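Local coordinates for p800 reaction center core protein (Heliobacterium modesticaldum, PDB 5V8K) that forms the symmetric, homodimeric core of a photosynthetic reaction center, carrying bacteriochlorophyll g pigments and binding a 4Fe-4S cluster, at the interface of chains A and B. Sequence-based numbering; all coordinates share one arbitrary frame. Chains: chain A/B, p800 reaction center core protein.

The interface of chains A and B. Residues chain A 532, 536, 540, 586; chain B 532, 536, 540, 586.
The indole NE1 of A:Trp532 is the best-held polar atom in this aromatic seam, and one group of its own chain faces it: the ring of A:Phe586, with NE1 3.2 Å above its plane and over its centre. The carbonyl O of A:Phe586 lies at the edge of the same indole, so one residue meets it with ring and backbone. Across the two-fold these side chains meet through carbon alone, a worked example of symmetric packing in which A:Trp532, A:Phe536 and A:Phe540 each meet their copies, while A:Phe586 packs against B:Phe540. With CG anti to the backbone N (chi1 -177°), each tryptophan points its six-membered ring at its twin, tip to tip, CH2 of A:Trp532 being 3.9 Å from CH2 of B:Trp532. A:Phe536 has CG anti to the carbonyl carbon instead; it turns its edge to one indole face of A:Trp532, CE1 standing 3.9 Å above the plane toward the rim, and crosses B:Trp532 at about a right angle. The rings of A:Phe536 and B:Phe536 meet edge-to-face, planes at 62°, with CZ of A:Phe536 3.4 Å from CZ of B:Phe536. Farther along, A:Phe540 and B:Phe540 cross obliquely, their CE1 atoms 3.4 Å apart, where the backbones form an antiparallel bridge. In each chain, as for A:Trp532 and A:Phe536 on helix 520-539, A:Phe540 just past its end and A:Phe586 on the last helix, 575-599, the seam joins the subunits at the dimer's symmetry axis.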
loop_
_atom_site.group_PDB
_atom_site.type_symbol
_atom_site.label_atom_id
_atom_site.label_comp_id
_atom_site.label_asym_id
_atom_site.label_seq_id
_atom_site.Cartn_x
_atom_site.Cartn_y
_atom_site.Cartn_z
ATOM N N TRP A 532 0.287 -8.220 -2.752
ATOM C CA TRP A 532 1.019 -7.183 -2.025
ATOM C C TRP A 532 0.227 -6.723 -0.809
ATOM O O TRP A 532 0.755 -6.623 0.298
ATOM C CB TRP A 532 1.294 -6.023 -2.970
ATOM C CG TRP A 532 2.074 -4.890 -2.453
ATOM C CD1 TRP A 532 3.417 -4.816 -2.369
ATOM C CD2 TRP A 532 1.569 -3.642 -1.982
ATOM N NE1 TRP A 532 3.799 -3.600 -1.863
ATOM C CE2 TRP A 532 2.676 -2.857 -1.614
ATOM C CE3 TRP A 532 0.295 -3.100 -1.864
ATOM C CZ2 TRP A 532 2.546 -1.553 -1.163
ATOM C CZ3 TRP A 532 0.164 -1.779 -1.417
ATOM C CH2 TRP A 532 1.274 -1.035 -1.061
ATOM N N PHE A 536 0.583 -7.247 4.090
ATOM C CA PHE A 536 0.395 -6.413 5.275
ATOM C C PHE A 536 -0.031 -7.258 6.461
ATOM O O PHE A 536 0.337 -6.967 7.603
ATOM C CB PHE A 536 -0.674 -5.322 5.074
ATOM C CG PHE A 536 -0.399 -4.309 3.984
ATOM C CD1 PHE A 536 0.686 -4.396 3.166
ATOM C CD2 PHE A 536 -1.303 -3.253 3.783
ATOM C CE1 PHE A 536 0.888 -3.464 2.146
ATOM C CE2 PHE A 536 -1.108 -2.298 2.788
ATOM C CZ PHE A 536 -0.016 -2.413 1.955
ATOM N N PHE A 540 2.391 -6.368 9.452
ATOM C CA PHE A 540 1.912 -5.542 10.540
ATOM C C PHE A 540 2.100 -6.234 11.887
ATOM O O PHE A 540 2.246 -7.465 11.985
ATOM C CB PHE A 540 0.425 -5.215 10.381
ATOM C CG PHE A 540 0.120 -4.094 9.404
ATOM C CD1 PHE A 540 0.969 -3.799 8.368
ATOM C CD2 PHE A 540 -1.041 -3.369 9.534
ATOM C CE1 PHE A 540 0.670 -2.808 7.464
ATOM C CE2 PHE A 540 -1.378 -2.389 8.638
ATOM C CZ PHE A 540 -0.527 -2.080 7.604
ATOM N N PHE A 586 6.334 -8.787 -0.809
ATOM C CA PHE A 586 6.129 -7.353 -0.941
ATOM C C PHE A 586 7.043 -6.807 -2.030
ATOM O O PHE A 586 6.592 -6.163 -2.986
ATOM C CB PHE A 586 6.398 -6.688 0.439
ATOM C CG PHE A 586 6.115 -5.257 0.499
ATOM C CD1 PHE A 586 6.944 -4.345 -0.081
ATOM C CD2 PHE A 586 5.023 -4.813 1.194
ATOM C CE1 PHE A 586 6.701 -2.979 0.024
ATOM C CE2 PHE A 586 4.756 -3.452 1.333
ATOM C CZ PHE A 586 5.603 -2.530 0.722
ATOM N N TRP B 532 0.042 7.816 3.758
ATOM C CA TRP B 532 -0.405 6.431 3.900
ATOM C C TRP B 532 0.786 5.483 3.902
ATOM O O TRP B 532 0.897 4.599 4.751
ATOM C CB TRP B 532 -1.362 6.106 2.763
ATOM C CG TRP B 532 -1.978 4.773 2.747
ATOM C CD1 TRP B 532 -3.065 4.385 3.442
ATOM C CD2 TRP B 532 -1.573 3.647 1.969
ATOM N NE1 TRP B 532 -3.373 3.079 3.162
ATOM C CE2 TRP B 532 -2.465 2.600 2.256
ATOM C CE3 TRP B 532 -0.566 3.432 1.037
ATOM C CZ2 TRP B 532 -2.394 1.367 1.625
ATOM C CZ3 TRP B 532 -0.500 2.190 0.391
ATOM C CH2 TRP B 532 -1.392 1.180 0.700
ATOM N N PHE B 536 3.128 2.701 7.246
ATOM C CA PHE B 536 3.723 1.369 7.306
ATOM C C PHE B 536 4.864 1.338 8.305
ATOM O O PHE B 536 5.088 0.322 8.970
ATOM C CB PHE B 536 4.282 0.903 5.948
ATOM C CG PHE B 536 3.281 0.779 4.820
ATOM C CD1 PHE B 536 1.974 1.137 4.963
ATOM C CD2 PHE B 536 3.710 0.305 3.569
ATOM C CE1 PHE B 536 1.088 1.044 3.888
ATOM C CE2 PHE B 536 2.836 0.181 2.492
ATOM C CZ PHE B 536 1.522 0.568 2.646
ATOM N N PHE B 540 4.212 -1.720 10.719
ATOM C CA PHE B 540 5.000 -2.926 10.578
ATOM C C PHE B 540 5.683 -3.300 11.891
ATOM O O PHE B 540 5.867 -2.473 12.801
ATOM C CB PHE B 540 6.086 -2.761 9.512
ATOM C CG PHE B 540 5.603 -2.917 8.081
ATOM C CD1 PHE B 540 4.301 -2.658 7.735
ATOM C CD2 PHE B 540 6.485 -3.300 7.099
ATOM C CE1 PHE B 540 3.879 -2.764 6.432
ATOM C CE2 PHE B 540 6.100 -3.394 5.787
ATOM C CZ PHE B 540 4.794 -3.148 5.434
ATOM N N PHE B 586 -3.862 5.759 8.360
ATOM C CA PHE B 586 -4.057 4.815 7.272
ATOM C C PHE B 586 -5.492 4.907 6.770
ATOM O O PHE B 586 -5.744 5.124 5.577
ATOM C CB PHE B 586 -3.706 3.389 7.787
ATOM C CG PHE B 586 -3.736 2.342 6.770
ATOM C CD1 PHE B 586 -4.913 1.857 6.286
ATOM C CD2 PHE B 586 -2.562 1.797 6.327
ATOM C CE1 PHE B 586 -4.940 0.821 5.357
ATOM C CE2 PHE B 586 -2.549 0.749 5.409
ATOM C CZ PHE B 586 -3.760 0.272 4.910
#